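Local coordinates for thyroid hormone-inducible hepatic protein (Mus musculus, PDB 3ONT) that helps regulate lipogenesis, especially in lactating mammary gland, and is important for the biosynthesis of triglycerides with medium-length fatty acid chains, at residues 40-45 with 56-61; 69-74 with 118-123. One frame throughout, in Å; residues are numbered along the deposited sequence.

Contact 1: 40-45 with 56-61; sequences RDVQLS and PDLYTY
Three N-H or O-H groups grip the D57 carboxylate, one of them from D41 across the contact. D57 OD1 accepts D41 N at 2.9 Å in a nearly straight bond that arrives from above the carboxylate plane. D57 OD2 accepts T60 N at 3.1 Å, nearly in line with its C-O bond. It also accepts T60 OG1 at 3.0 Å, from above the plane. CG of D57 lies between its own N and C (chi1 56°), the crowded position. One oxygen, OD1, serves the loop through D41, and the other, OD2, serves the helix through T60. A backbone bond runs beside it: L58 N donates to V42 O at 2.9 Å. Two N-H groups of the first helical turn, L58 and T60, thus get their acceptors from outside the helix backbone.

R40 and Y59 point the same way, side by side. The guanidinium lies flat on the CD2-CE2 rim of the ring, with planes 26° apart and centres 4.2 Å apart. This is an off-centre cation-pi stack.

Further along the loop, V42 and L44 supply the apolar contacts. V42 CG1 meets L58 CD2 at 3.6 Å, the two side chains running alongside. L44 spreads its branches: CD1 reaches P56, and CD2 touches Y61 CB at 3.7 Å. The Y61 hydroxyl is bonded to E112, beyond both segments. V42 packs on M147 of the second subunit, and L58 on its V140.

D57, accepting T60 N, is a side-chain N-cap of helix 58-73, and its other oxygen ties down the loop 40-45.

Contact 2: 69-74 with 118-123; sequences CVEVDH and QFHLHF
E71 faces helix 115-147 and has its carboxylate among F119, F123 and H120. The chain is extended beyond CG: chi2 of 167° puts CD anti to CA. OE1 lies near the planes of two phenyl rings, at their edges. It is 3.6 Å from F123 CE2 and 4.1 Å from F119 CE2. An acid oxygen beside ring C-H groups in this way should be weakly favourable electrostatically. The carboxylate is steeply inclined to the F123 ring but much closer in tilt to that of F119. OE2 turns to the imidazole, 3.9 Å from H120 CD2. E71 OE2 and H120 NE2 are 4.4 Å apart, so any charge on the histidine might still be felt by the acid.

The two helices run nearly parallel, at 18°, with their axes 11.8 Å apart. At that spacing side chains make the join, in the helical bundle that the chain and its dimer partner build. F119 and F123, one helical turn apart, both point toward helix 69-73 and both also touch L76.

F119 has CG anti to its backbone N (chi1 171°). The F119 and E71 side chains slide past each other in opposite directions, and F119 CZ reaches V72 CG2 at 3.9 Å. The side chains of F119 and V72 cross at about a right angle. V72 also touches M19 of helix 15-32 and packs on L130 of the second subunit. F119 and F123 both pack on L126 of that subunit.

Both contacts use helix 58-73: contact 1 holds its start and contact 2 its last turn. Their centres are 22 Å apart, and they do not touch. Contact 1 lies at the periphery of the chain and is partly buried. It joins a loop to a helix start, where backbone groups need partners, and combines hydrogen bonds and a cation-pi stack with apolar packing. Contact 2 is buried close to the centre of the chain. It joins two helices through side chains alone, mostly aromatic and aliphatic, around one acid. It buries less surface, 183 Å² against 497 Å². Both also reach the second subunit of the homodimer.

Contact 1: 40-45 with 56-61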
# COMPACT_ATOMS: atom_id res chain seq x y z
N ARG A 40 9.16 16.77 24.29
CA ARG A 40 9.75 17.97 23.66
C ARG A 40 11.20 18.04 24.10
O ARG A 40 11.53 17.67 25.25
CB ARG A 40 9.07 19.24 24.14
CG ARG A 40 7.62 19.34 23.85
CD ARG A 40 7.40 20.27 22.73
NE ARG A 40 5.98 20.55 22.53
CZ ARG A 40 5.45 21.01 21.40
NH1 ARG A 40 6.22 21.23 20.35
NH2 ARG A 40 4.15 21.22 21.31
N ASP A 41 12.06 18.47 23.19
CA ASP A 41 13.48 18.70 23.50
C ASP A 41 14.32 17.45 23.71
O ASP A 41 15.44 17.55 24.22
CB ASP A 41 13.62 19.60 24.73
CG ASP A 41 13.00 20.95 24.53
OD1 ASP A 41 12.98 21.41 23.35
OD2 ASP A 41 12.54 21.55 25.54
N VAL A 42 13.77 16.28 23.39
CA VAL A 42 14.54 15.03 23.40
C VAL A 42 14.97 14.87 21.97
O VAL A 42 14.12 14.81 21.07
CB VAL A 42 13.72 13.81 23.85
CG1 VAL A 42 14.51 12.52 23.64
CG2 VAL A 42 13.30 13.95 25.31
N GLN A 43 16.28 14.83 21.76
CA GLN A 43 16.85 14.79 20.41
C GLN A 43 16.61 13.48 19.68
O GLN A 43 16.58 12.40 20.28
CB GLN A 43 18.32 15.19 20.40
CG GLN A 43 18.53 16.71 20.39
CD GLN A 43 17.38 17.50 19.71
OE1 GLN A 43 17.01 18.58 20.20
NE2 GLN A 43 16.82 16.96 18.60
N LEU A 44 16.40 13.60 18.37
CA LEU A 44 16.18 12.45 17.51
C LEU A 44 17.48 11.67 17.27
O LEU A 44 17.47 10.43 17.28
CB LEU A 44 15.59 12.91 16.17
CG LEU A 44 14.14 13.36 16.25
CD1 LEU A 44 13.72 14.12 15.00
CD2 LEU A 44 13.28 12.16 16.45
N SER A 45 18.58 12.41 17.09
CA SER A 45 19.93 11.87 16.80
C SER A 45 20.43 10.76 17.75
O SER A 45 21.43 10.09 17.46
CB SER A 45 20.97 13.01 16.78
OG SER A 45 20.45 14.22 16.28
N PRO A 56 13.13 19.69 14.53
CA PRO A 56 12.38 18.50 14.92
C PRO A 56 13.01 17.65 16.04
O PRO A 56 14.22 17.40 16.03
CB PRO A 56 12.36 17.69 13.63
CG PRO A 56 12.31 18.73 12.57
CD PRO A 56 13.12 19.88 13.07
N ASP A 57 12.17 17.22 16.98
CA ASP A 57 12.59 16.37 18.08
C ASP A 57 11.70 15.13 18.21
O ASP A 57 10.84 14.86 17.36
CB ASP A 57 12.58 17.16 19.39
CG ASP A 57 11.20 17.81 19.70
OD1 ASP A 57 11.16 18.78 20.50
OD2 ASP A 57 10.16 17.37 19.15
N LEU A 58 11.87 14.41 19.32
CA LEU A 58 11.08 13.22 19.61
C LEU A 58 9.58 13.49 19.63
O LEU A 58 8.79 12.65 19.20
CB LEU A 58 11.52 12.61 20.92
CG LEU A 58 11.13 11.14 21.07
CD1 LEU A 58 11.48 10.35 19.79
CD2 LEU A 58 11.79 10.53 22.30
N TYR A 59 9.15 14.66 20.11
CA TYR A 59 7.73 14.95 20.08
C TYR A 59 7.19 15.07 18.65
O TYR A 59 6.06 14.63 18.37
CB TYR A 59 7.38 16.18 20.92
CG TYR A 59 5.93 16.57 20.81
CD1 TYR A 59 4.96 15.96 21.60
CD2 TYR A 59 5.52 17.54 19.88
CE1 TYR A 59 3.63 16.31 21.48
CE2 TYR A 59 4.19 17.88 19.75
CZ TYR A 59 3.25 17.27 20.56
OH TYR A 59 1.93 17.63 20.42
N THR A 60 7.98 15.64 17.75
CA THR A 60 7.60 15.77 16.35
C THR A 60 7.45 14.38 15.74
O THR A 60 6.55 14.12 14.93
CB THR A 60 8.68 16.51 15.56
OG1 THR A 60 9.12 17.65 16.30
CG2 THR A 60 8.16 16.96 14.19
N TYR A 61 8.34 13.48 16.15
CA TYR A 61 8.37 12.14 15.63
C TYR A 61 7.18 11.33 16.11
O TYR A 61 6.47 10.69 15.32
CB TYR A 61 9.66 11.48 16.07
CG TYR A 61 9.94 10.22 15.32
CD1 TYR A 61 10.28 10.25 13.98
CD2 TYR A 61 9.84 8.99 15.96
CE1 TYR A 61 10.53 9.09 13.28
CE2 TYR A 61 10.08 7.81 15.26
CZ TYR A 61 10.42 7.88 13.94
OH TYR A 61 10.66 6.72 13.25

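Contact 2: 69-74 with 118-123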
# COMPACT_ATOMS: atom_id res chain seq x y z
N CYS A 69 -0.53 6.47 11.76
CA CYS A 69 -1.49 5.54 12.33
C CYS A 69 -2.94 5.91 12.05
O CYS A 69 -3.78 5.04 11.84
CB CYS A 69 -1.26 5.39 13.82
SG CYS A 69 -2.30 4.13 14.53
N VAL A 70 -3.25 7.20 12.05
CA VAL A 70 -4.62 7.65 11.74
C VAL A 70 -5.00 7.23 10.31
O VAL A 70 -6.16 6.90 10.03
CB VAL A 70 -4.82 9.18 11.97
CG1 VAL A 70 -6.08 9.69 11.30
CG2 VAL A 70 -4.83 9.50 13.46
N GLU A 71 -4.02 7.23 9.42
CA GLU A 71 -4.28 6.83 8.04
C GLU A 71 -4.36 5.31 7.87
O GLU A 71 -5.18 4.82 7.10
CB GLU A 71 -3.29 7.50 7.10
CG GLU A 71 -3.79 8.89 6.72
CD GLU A 71 -2.76 9.78 6.03
OE1 GLU A 71 -1.53 9.50 6.08
OE2 GLU A 71 -3.21 10.80 5.44
N VAL A 72 -3.53 4.59 8.60
CA VAL A 72 -3.59 3.15 8.64
C VAL A 72 -4.94 2.69 9.18
O VAL A 72 -5.48 1.70 8.72
CB VAL A 72 -2.45 2.58 9.50
CG1 VAL A 72 -2.66 1.11 9.78
CG2 VAL A 72 -1.10 2.84 8.84
N ASP A 73 -5.50 3.42 10.15
CA ASP A 73 -6.75 3.03 10.80
C ASP A 73 -8.00 3.33 9.98
O ASP A 73 -9.07 2.76 10.23
CB ASP A 73 -6.88 3.68 12.19
CG ASP A 73 -5.98 3.02 13.22
OD1 ASP A 73 -5.52 1.89 13.00
OD2 ASP A 73 -5.74 3.65 14.28
N HIS A 74 -7.88 4.26 9.04
CA HIS A 74 -8.99 4.64 8.17
C HIS A 74 -8.99 3.82 6.88
O HIS A 74 -9.67 4.18 5.92
CB HIS A 74 -8.98 6.14 7.87
CG HIS A 74 -9.54 6.97 8.98
ND1 HIS A 74 -8.81 7.31 10.10
CD2 HIS A 74 -10.77 7.52 9.14
CE1 HIS A 74 -9.56 8.04 10.91
NE2 HIS A 74 -10.75 8.18 10.35
N GLN A 118 6.41 10.04 1.95
CA GLN A 118 6.69 8.85 1.16
C GLN A 118 5.57 7.82 1.33
O GLN A 118 5.03 7.32 0.34
CB GLN A 118 8.06 8.26 1.54
CG GLN A 118 9.21 9.17 1.09
CD GLN A 118 10.60 8.71 1.58
OE1 GLN A 118 10.83 7.53 1.89
NE2 GLN A 118 11.55 9.66 1.64
N PHE A 119 5.19 7.56 2.58
CA PHE A 119 4.11 6.64 2.90
C PHE A 119 2.88 7.05 2.11
O PHE A 119 2.27 6.25 1.41
CB PHE A 119 3.82 6.66 4.40
CG PHE A 119 2.58 5.90 4.80
CD1 PHE A 119 2.60 4.51 4.92
CD2 PHE A 119 1.40 6.58 5.10
CE1 PHE A 119 1.44 3.78 5.30
CE2 PHE A 119 0.23 5.87 5.49
CZ PHE A 119 0.26 4.47 5.58
N HIS A 120 2.54 8.33 2.22
CA HIS A 120 1.37 8.86 1.55
C HIS A 120 1.48 8.66 0.04
O HIS A 120 0.52 8.24 -0.60
CB HIS A 120 1.17 10.33 1.90
CG HIS A 120 -0.16 10.86 1.48
ND1 HIS A 120 -0.31 11.74 0.42
CD2 HIS A 120 -1.42 10.61 1.94
CE1 HIS A 120 -1.59 12.02 0.26
NE2 HIS A 120 -2.29 11.35 1.17
N LEU A 121 2.65 8.94 -0.53
CA LEU A 121 2.82 8.74 -1.96
C LEU A 121 2.50 7.28 -2.36
O LEU A 121 1.67 7.04 -3.23
CB LEU A 121 4.22 9.11 -2.41
CG LEU A 121 4.60 8.60 -3.82
CD1 LEU A 121 3.69 9.16 -4.93
CD2 LEU A 121 6.04 8.93 -4.10
N HIS A 122 3.16 6.34 -1.70
CA HIS A 122 2.91 4.91 -1.87
C HIS A 122 1.46 4.50 -1.71
O HIS A 122 0.88 3.95 -2.66
CB HIS A 122 3.81 4.13 -0.95
CG HIS A 122 5.26 4.32 -1.29
ND1 HIS A 122 5.73 4.27 -2.59
CD2 HIS A 122 6.33 4.57 -0.51
CE1 HIS A 122 7.03 4.48 -2.59
NE2 HIS A 122 7.42 4.67 -1.34
N PHE A 123 0.84 4.77 -0.56
CA PHE A 123 -0.52 4.28 -0.35
C PHE A 123 -1.49 4.87 -1.35
O PHE A 123 -2.39 4.18 -1.80
CB PHE A 123 -0.99 4.28 1.15
CG PHE A 123 -1.79 5.49 1.61
CD1 PHE A 123 -3.07 5.75 1.14
CD2 PHE A 123 -1.27 6.33 2.61
CE1 PHE A 123 -3.82 6.88 1.60
CE2 PHE A 123 -2.01 7.48 3.12
CZ PHE A 123 -3.28 7.75 2.61